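PDB 5O8P: L-lysine 6-monooxygenase involved in desferrioxamine biosynthesis from Erwinia amylovora CFBP1430, which probably hydroxylates the terminal amine of cadaverine, using FAD and NADPH, as a step in desferrioxamine siderophore biosynthesis. Local coordinates for residues F231-M243 with Q267-I279. Sequence-based numbering, arbitrary orientation.
Sequences FYPLEYTKLTLEM and QKNLYKGINSSLI
Asn269 O accepts two contacts from 231-243: a hydrogen bond from Glu235 N (2.8 Å), tilted 32° from the carbonyl plane, and a CA-H...O contact from Leu234 CA. Two further backbone bonds bracket Pro233. Ile274 N donates to Tyr232 O almost straight (178°), in the carbonyl plane, and Leu234 N returns to Ile274 O at 2.8 Å; together they define a single beta bridge between Pro233 and Ile274. Gly273 supplies the close passage, its CA 3.9 Å from Leu234 CA. The Tyr232 ring lies alongside 268-273 with CG between its backbone N and carbonyl carbon (chi1 47°), meeting Gly273 CA edge-on and bringing OH 3.3 Å from Lys268 CB. Leu234, CG anti to the backbone N, brings CD1 3.6 Å from Leu270 O. Ile279 CD1 packs against Pro233 CB (3.7 Å). Leu270 sends CD1 to Met243 CE and CD2 to Thr240 CG2. Thr240 OG1 donates to the anti lone pair of Glu235 OE2, which also salt-bridges Arg230 of the second subunit. Thus two irregular connections, whose mutual hydrogen bonds are all backbone ones, place Tyr232 beside Lys272, and Tyr271 next in sequence, in the NADP(+) site, here without nucleotide, of this flavin-dependent N-hydroxylase's Rossmann-type region.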
ATOM      1  N   PHE B 231      -3.803  21.264   7.558  1.00 42.36           N
ATOM      2  CA  PHE B 231      -4.398  20.043   8.104  1.00 42.87           C
ATOM      3  C   PHE B 231      -3.277  19.011   8.189  1.00 43.67           C
ATOM      4  O   PHE B 231      -3.212  18.079   7.373  1.00 43.99           O
ATOM      5  CB  PHE B 231      -5.578  19.567   7.239  1.00 42.76           C
ATOM      6  CG  PHE B 231      -6.679  20.575   7.139  1.00 41.27           C
ATOM      7  CD1 PHE B 231      -7.672  20.646   8.104  1.00 39.60           C
ATOM      8  CD2 PHE B 231      -6.700  21.482   6.100  1.00 44.23           C
ATOM      9  CE1 PHE B 231      -8.672  21.596   8.022  1.00 39.90           C
ATOM     10  CE2 PHE B 231      -7.706  22.432   6.003  1.00 44.38           C
ATOM     11  CZ  PHE B 231      -8.692  22.492   6.969  1.00 41.32           C
ATOM     12  N   TYR B 232      -2.375  19.214   9.152  1.00 44.95           N
ATOM     13  CA  TYR B 232      -1.126  18.454   9.184  1.00 42.99           C
ATOM     14  C   TYR B 232      -1.376  17.001   9.552  1.00 42.35           C
ATOM     15  O   TYR B 232      -2.222  16.709  10.393  1.00 45.62           O
ATOM     16  CB  TYR B 232      -0.027  19.089  10.080  1.00 49.21           C
ATOM     17  CG  TYR B 232      -0.422  19.551  11.473  1.00 53.45           C
ATOM     18  CD1 TYR B 232      -0.845  18.636  12.439  1.00 57.08           C
ATOM     19  CD2 TYR B 232      -0.334  20.903  11.839  1.00 57.16           C
ATOM     20  CE1 TYR B 232      -1.197  19.042  13.728  1.00 62.22           C
ATOM     21  CE2 TYR B 232      -0.685  21.321  13.123  1.00 63.37           C
ATOM     22  CZ  TYR B 232      -1.122  20.388  14.069  1.00 65.45           C
ATOM     23  OH  TYR B 232      -1.482  20.782  15.344  1.00 64.74           O
ATOM     24  N   PRO B 233      -0.668  16.079   8.889  1.00 43.41           N
ATOM     25  CA  PRO B 233      -0.754  14.687   9.301  1.00 43.99           C
ATOM     26  C   PRO B 233       0.076  14.400  10.552  1.00 44.95           C
ATOM     27  O   PRO B 233       1.017  15.127  10.867  1.00 46.00           O
ATOM     28  CB  PRO B 233      -0.181  13.931   8.102  1.00 41.91           C
ATOM     29  CG  PRO B 233       0.806  14.871   7.529  1.00 41.23           C
ATOM     30  CD  PRO B 233       0.252  16.249   7.752  1.00 42.32           C
ATOM     31  N   LEU B 234      -0.296  13.328  11.234  1.00 48.33           N
ATOM     32  CA  LEU B 234       0.463  12.776  12.331  1.00 46.92           C
ATOM     33  C   LEU B 234       1.703  12.169  11.704  1.00 45.39           C
ATOM     34  O   LEU B 234       1.570  11.374  10.768  1.00 43.15           O
ATOM     35  CB  LEU B 234      -0.349  11.682  13.020  1.00 51.49           C
ATOM     36  CG  LEU B 234       0.285  11.030  14.236  1.00 62.07           C
ATOM     37  CD1 LEU B 234       0.144  11.958  15.420  1.00 58.10           C
ATOM     38  CD2 LEU B 234      -0.359   9.675  14.524  1.00 70.88           C
ATOM     39  N   GLU B 235       2.895  12.539  12.191  1.00 42.97           N
ATOM     40  CA  GLU B 235       4.147  12.007  11.634  1.00 40.30           C
ATOM     41  C   GLU B 235       4.400  10.550  12.067  1.00 40.24           C
ATOM     42  O   GLU B 235       4.621  10.269  13.242  1.00 39.03           O
ATOM     43  CB  GLU B 235       5.325  12.904  11.993  1.00 43.33           C
ATOM     44  CG  GLU B 235       6.553  12.710  11.072  1.00 46.50           C
ATOM     45  CD  GLU B 235       7.522  13.902  11.141  1.00 47.29           C
ATOM     46  OE1 GLU B 235       7.071  15.052  10.992  1.00 52.81           O
ATOM     47  OE2 GLU B 235       8.741  13.693  11.376  1.00 45.98           O
ATOM     48  N   TYR B 236       4.355   9.642  11.103  1.00 39.50           N
ATOM     49  CA  TYR B 236       4.356   8.191  11.359  1.00 39.76           C
ATOM     50  C   TYR B 236       5.506   7.433  10.662  1.00 38.78           C
ATOM     51  O   TYR B 236       5.563   6.181  10.641  1.00 37.12           O
ATOM     52  CB  TYR B 236       3.005   7.575  10.973  1.00 41.47           C
ATOM     53  CG  TYR B 236       2.599   6.375  11.813  1.00 46.59           C
ATOM     54  CD1 TYR B 236       2.249   6.533  13.161  1.00 51.76           C
ATOM     55  CD2 TYR B 236       2.530   5.082  11.257  1.00 48.31           C
ATOM     56  CE1 TYR B 236       1.873   5.439  13.939  1.00 55.09           C
ATOM     57  CE2 TYR B 236       2.141   3.981  12.024  1.00 51.36           C
ATOM     58  CZ  TYR B 236       1.810   4.158  13.369  1.00 54.27           C
ATOM     59  OH  TYR B 236       1.432   3.075  14.154  1.00 57.65           O
ATOM     60  N   THR B 237       6.456   8.181  10.105  1.00 36.00           N
ATOM     61  CA  THR B 237       7.636   7.612   9.482  1.00 35.70           C
ATOM     62  C   THR B 237       8.518   7.055  10.588  1.00 37.17           C
ATOM     63  O   THR B 237       8.630   7.655  11.662  1.00 40.95           O
ATOM     64  CB  THR B 237       8.387   8.677   8.661  1.00 38.08           C
ATOM     65  OG1 THR B 237       8.540   9.876   9.441  1.00 43.04           O
ATOM     66  CG2 THR B 237       7.632   8.985   7.372  1.00 34.89           C
ATOM     67  N   LYS B 238       9.135   5.910  10.319  1.00 34.80           N
ATOM     68  CA  LYS B 238       9.708   5.065  11.373  1.00 33.75           C
ATOM     69  C   LYS B 238      10.883   5.665  12.134  1.00 34.59           C
ATOM     70  O   LYS B 238      11.055   5.365  13.314  1.00 37.92           O
ATOM     71  CB  LYS B 238      10.080   3.704  10.814  1.00 33.91           C
ATOM     72  CG  LYS B 238       8.862   2.920  10.397  1.00 34.96           C
ATOM     73  CD  LYS B 238       9.229   1.642   9.695  1.00 35.85           C
ATOM     74  CE  LYS B 238       7.981   0.989   9.145  1.00 39.08           C
ATOM     75  NZ  LYS B 238       8.352  -0.189   8.325  1.00 44.51           N
ATOM     76  N   LEU B 239      11.671   6.514  11.481  1.00 35.14           N
ATOM     77  CA  LEU B 239      12.743   7.221  12.186  1.00 36.24           C
ATOM     78  C   LEU B 239      12.198   8.206  13.218  1.00 36.84           C
ATOM     79  O   LEU B 239      12.799   8.371  14.261  1.00 39.29           O
ATOM     80  CB  LEU B 239      13.706   7.917  11.224  1.00 36.51           C
ATOM     81  CG  LEU B 239      14.700   7.000  10.485  1.00 36.83           C
ATOM     82  CD1 LEU B 239      15.479   7.818   9.451  1.00 37.62           C
ATOM     83  CD2 LEU B 239      15.625   6.265  11.457  1.00 33.70           C
ATOM     84  N   THR B 240      11.061   8.845  12.937  1.00 37.92           N
ATOM     85  CA  THR B 240      10.379   9.718  13.924  1.00 36.86           C
ATOM     86  C   THR B 240       9.693   8.904  15.029  1.00 39.30           C
ATOM     87  O   THR B 240       9.676   9.342  16.176  1.00 43.41           O
ATOM     88  CB  THR B 240       9.364  10.677  13.253  1.00 33.83           C
ATOM     89  OG1 THR B 240      10.064  11.528  12.346  1.00 34.46           O
ATOM     90  CG2 THR B 240       8.631  11.529  14.266  1.00 31.34           C
ATOM     91  N   LEU B 241       9.150   7.730  14.707  1.00 38.16           N
ATOM     92  CA  LEU B 241       8.570   6.853  15.746  1.00 41.43           C
ATOM     93  C   LEU B 241       9.577   6.451  16.850  1.00 42.32           C
ATOM     94  O   LEU B 241       9.169   6.216  17.999  1.00 44.58           O
ATOM     95  CB  LEU B 241       7.924   5.602  15.134  1.00 40.50           C
ATOM     96  CG  LEU B 241       6.755   5.802  14.161  1.00 41.51           C
ATOM     97  CD1 LEU B 241       6.188   4.458  13.692  1.00 40.44           C
ATOM     98  CD2 LEU B 241       5.658   6.684  14.780  1.00 43.49           C
ATOM     99  N   GLU B 242      10.873   6.412  16.517  1.00 35.80           N
ATOM    100  CA  GLU B 242      11.934   6.230  17.525  1.00 35.65           C
ATOM    101  C   GLU B 242      11.993   7.314  18.599  1.00 34.93           C
ATOM    102  O   GLU B 242      12.661   7.140  19.600  1.00 38.84           O
ATOM    103  CB  GLU B 242      13.312   6.162  16.874  1.00 36.84           C
ATOM    104  CG  GLU B 242      13.569   4.946  15.999  1.00 39.06           C
ATOM    105  CD  GLU B 242      15.057   4.619  15.885  1.00 42.43           C
ATOM    106  OE1 GLU B 242      15.886   5.554  15.664  1.00 37.57           O
ATOM    107  OE2 GLU B 242      15.397   3.416  16.084  1.00 42.10           O
ATOM    108  N   MET B 243      11.345   8.448  18.376  1.00 35.83           N
ATOM    109  CA  MET B 243      11.235   9.465  19.423  1.00 39.12           C
ATOM    110  C   MET B 243      10.257   9.054  20.517  1.00 38.25           C
ATOM    111  O   MET B 243      10.289   9.657  21.578  1.00 35.98           O
ATOM    112  CB  MET B 243      10.822  10.821  18.843  1.00 41.27           C
ATOM    113  CG  MET B 243      11.824  11.432  17.883  1.00 41.01           C
ATOM    114  SD  MET B 243      11.226  12.931  17.073  1.00 44.41           S
ATOM    115  CE  MET B 243      11.490  14.146  18.354  1.00 44.89           C
ATOM    116  N   GLN B 267       5.660  20.606  18.409  1.00 58.79           N
ATOM    117  CA  GLN B 267       5.725  19.162  18.095  1.00 63.14           C
ATOM    118  C   GLN B 267       4.309  18.589  18.063  1.00 64.76           C
ATOM    119  O   GLN B 267       4.094  17.422  18.396  1.00 65.27           O
ATOM    120  CB  GLN B 267       6.589  18.378  19.116  1.00 62.39           C
ATOM    121  CG  GLN B 267       8.094  18.561  19.002  1.00 59.66           C
ATOM    122  CD  GLN B 267       8.880  17.715  19.986  1.00 60.33           C
ATOM    123  OE1 GLN B 267       8.392  17.343  21.061  1.00 68.88           O
ATOM    124  NE2 GLN B 267      10.127  17.445  19.642  1.00 63.17           N
ATOM    125  N   LYS B 268       3.351  19.377  17.584  1.00 67.56           N
ATOM    126  CA  LYS B 268       1.966  18.909  17.476  1.00 69.03           C
ATOM    127  C   LYS B 268       1.755  17.902  16.321  1.00 65.51           C
ATOM    128  O   LYS B 268       0.838  17.091  16.408  1.00 61.16           O
ATOM    129  CB  LYS B 268       1.011  20.103  17.362  1.00 73.77           C
ATOM    130  CG  LYS B 268       1.028  20.969  18.612  1.00 75.60           C
ATOM    131  CD  LYS B 268       0.137  22.187  18.462  1.00 77.29           C
ATOM    132  CE  LYS B 268      -0.061  22.917  19.777  1.00 76.41           C
ATOM    133  NZ  LYS B 268      -1.308  23.727  19.751  1.00 78.09           N
ATOM    134  N   ASN B 269       2.588  17.937  15.273  1.00 65.83           N
ATOM    135  CA  ASN B 269       2.569  16.844  14.262  1.00 63.64           C
ATOM    136  C   ASN B 269       2.914  15.453  14.837  1.00 60.55           C
ATOM    137  O   ASN B 269       2.509  14.441  14.268  1.00 54.89           O
ATOM    138  CB  ASN B 269       3.336  17.150  12.942  1.00 63.78           C
ATOM    139  CG  ASN B 269       4.708  17.757  13.147  1.00 65.39           C
ATOM    140  OD1 ASN B 269       5.212  17.872  14.263  1.00 68.97           O
ATOM    141  ND2 ASN B 269       5.319  18.168  12.047  1.00 66.77           N
ATOM    142  N   LEU B 270       3.628  15.406  15.966  1.00 55.16           N
ATOM    143  CA  LEU B 270       4.021  14.139  16.586  1.00 55.82           C
ATOM    144  C   LEU B 270       2.916  13.461  17.420  1.00 54.72           C
ATOM    145  O   LEU B 270       2.979  12.249  17.646  1.00 52.21           O
ATOM    146  CB  LEU B 270       5.291  14.323  17.440  1.00 57.03           C
ATOM    147  CG  LEU B 270       6.599  14.843  16.800  1.00 59.46           C
ATOM    148  CD1 LEU B 270       7.788  14.542  17.704  1.00 59.12           C
ATOM    149  CD2 LEU B 270       6.820  14.306  15.390  1.00 61.05           C
ATOM    150  N   TYR B 271       1.925  14.225  17.884  1.00 56.27           N
ATOM    151  CA  TYR B 271       0.812  13.657  18.693  1.00 59.09           C
ATOM    152  C   TYR B 271      -0.615  14.164  18.383  1.00 58.90           C
ATOM    153  O   TYR B 271      -1.562  13.385  18.487  1.00 57.40           O
ATOM    154  CB  TYR B 271       1.109  13.731  20.208  1.00 58.44           C
ATOM    155  CG  TYR B 271       1.135  15.119  20.855  1.00 59.21           C
ATOM    156  CD1 TYR B 271       2.085  16.075  20.477  1.00 58.61           C
ATOM    157  CD2 TYR B 271       0.254  15.446  21.903  1.00 60.07           C
ATOM    158  CE1 TYR B 271       2.130  17.321  21.074  1.00 58.19           C
ATOM    159  CE2 TYR B 271       0.298  16.698  22.517  1.00 59.13           C
ATOM    160  CZ  TYR B 271       1.241  17.628  22.100  1.00 57.45           C
ATOM    161  OH  TYR B 271       1.311  18.873  22.682  1.00 53.74           O
ATOM    162  N   LYS B 272      -0.765  15.433  17.986  1.00 59.74           N
ATOM    163  CA  LYS B 272      -2.084  16.040  17.707  1.00 60.08           C
ATOM    164  C   LYS B 272      -2.459  16.063  16.198  1.00 54.48           C
ATOM    165  O   LYS B 272      -3.338  16.794  15.782  1.00 59.44           O
ATOM    166  CB  LYS B 272      -2.124  17.450  18.343  1.00 67.99           C
ATOM    167  CG  LYS B 272      -2.374  17.445  19.851  1.00 77.01           C
ATOM    168  CD  LYS B 272      -1.824  18.687  20.568  1.00 89.20           C
ATOM    169  CE  LYS B 272      -2.243  20.038  19.964  1.00 94.89           C
ATOM    170  NZ  LYS B 272      -3.710  20.319  19.933  1.00 90.65           N
ATOM    171  N   GLY B 273      -1.816  15.232  15.380  1.00 49.80           N
ATOM    172  CA  GLY B 273      -2.072  15.204  13.932  1.00 46.63           C
ATOM    173  C   GLY B 273      -3.225  14.317  13.509  1.00 42.32           C
ATOM    174  O   GLY B 273      -3.735  13.532  14.302  1.00 47.29           O
ATOM    175  N   ILE B 274      -3.602  14.431  12.240  1.00 36.83           N
ATOM    176  CA  ILE B 274      -4.586  13.549  11.621  1.00 36.09           C
ATOM    177  C   ILE B 274      -3.872  12.381  10.938  1.00 35.75           C
ATOM    178  O   ILE B 274      -2.795  12.546  10.381  1.00 37.30           O
ATOM    179  CB  ILE B 274      -5.412  14.291  10.559  1.00 35.40           C
ATOM    180  CG1 ILE B 274      -6.037  15.564  11.127  1.00 34.40           C
ATOM    181  CG2 ILE B 274      -6.511  13.392  10.020  1.00 38.80           C
ATOM    182  CD1 ILE B 274      -6.499  16.541  10.071  1.00 33.16           C
ATOM    183  N   ASN B 275      -4.470  11.200  10.973  1.00 36.42           N
ATOM    184  CA  ASN B 275      -3.878  10.031  10.330  1.00 37.26           C
ATOM    185  C   ASN B 275      -3.854  10.318   8.822  1.00 37.91           C
ATOM    186  O   ASN B 275      -4.864  10.733   8.249  1.00 40.87           O
ATOM    187  CB  ASN B 275      -4.644   8.761  10.758  1.00 41.08           C
ATOM    188  CG  ASN B 275      -4.608   7.638   9.740  1.00 45.41           C
ATOM    189  OD1 ASN B 275      -3.558   7.190   9.336  1.00 54.88           O
ATOM    190  ND2 ASN B 275      -5.782   7.159   9.348  1.00 60.40           N
ATOM    191  N   SER B 276      -2.684  10.160   8.201  1.00 37.18           N
ATOM    192  CA  SER B 276      -2.491  10.558   6.796  1.00 34.97           C
ATOM    193  C   SER B 276      -3.465   9.875   5.835  1.00 32.74           C
ATOM    194  O   SER B 276      -3.920  10.510   4.905  1.00 32.89           O
ATOM    195  CB  SER B 276      -1.038  10.384   6.358  1.00 35.50           C
ATOM    196  OG  SER B 276      -0.599   9.056   6.531  1.00 40.60           O
ATOM    197  N   SER B 277      -3.801   8.614   6.074  1.00 34.12           N
ATOM    198  CA  SER B 277      -4.815   7.921   5.279  1.00 36.06           C
ATOM    199  C   SER B 277      -6.146   8.651   5.262  1.00 38.89           C
ATOM    200  O   SER B 277      -6.824   8.683   4.226  1.00 38.83           O
ATOM    201  CB  SER B 277      -5.069   6.523   5.823  1.00 38.13           C
ATOM    202  OG  SER B 277      -3.947   5.696   5.601  1.00 42.78           O
ATOM    203  N   LEU B 278      -6.516   9.205   6.418  1.00 37.73           N
ATOM    204  CA  LEU B 278      -7.789   9.884   6.574  1.00 37.93           C
ATOM    205  C   LEU B 278      -7.783  11.225   5.860  1.00 38.66           C
ATOM    206  O   LEU B 278      -8.740  11.531   5.159  1.00 45.22           O
ATOM    207  CB  LEU B 278      -8.132  10.079   8.054  1.00 39.16           C
ATOM    208  CG  LEU B 278      -9.471  10.728   8.422  1.00 40.52           C
ATOM    209  CD1 LEU B 278     -10.632   9.939   7.828  1.00 41.98           C
ATOM    210  CD2 LEU B 278      -9.606  10.841   9.936  1.00 38.38           C
ATOM    211  N   ILE B 279      -6.725  12.022   6.013  1.00 36.23           N
ATOM    212  CA  ILE B 279      -6.619  13.259   5.242  1.00 37.76           C
ATOM    213  C   ILE B 279      -6.834  12.955   3.759  1.00 38.02           C
ATOM    214  O   ILE B 279      -7.640  13.600   3.102  1.00 42.04           O
ATOM    215  CB  ILE B 279      -5.254  13.953   5.382  1.00 41.63           C
ATOM    216  CG1 ILE B 279      -5.093  14.545   6.768  1.00 42.96           C
ATOM    217  CG2 ILE B 279      -5.113  15.084   4.358  1.00 46.82           C
ATOM    218  CD1 ILE B 279      -3.659  14.800   7.166  1.00 42.91           C
TER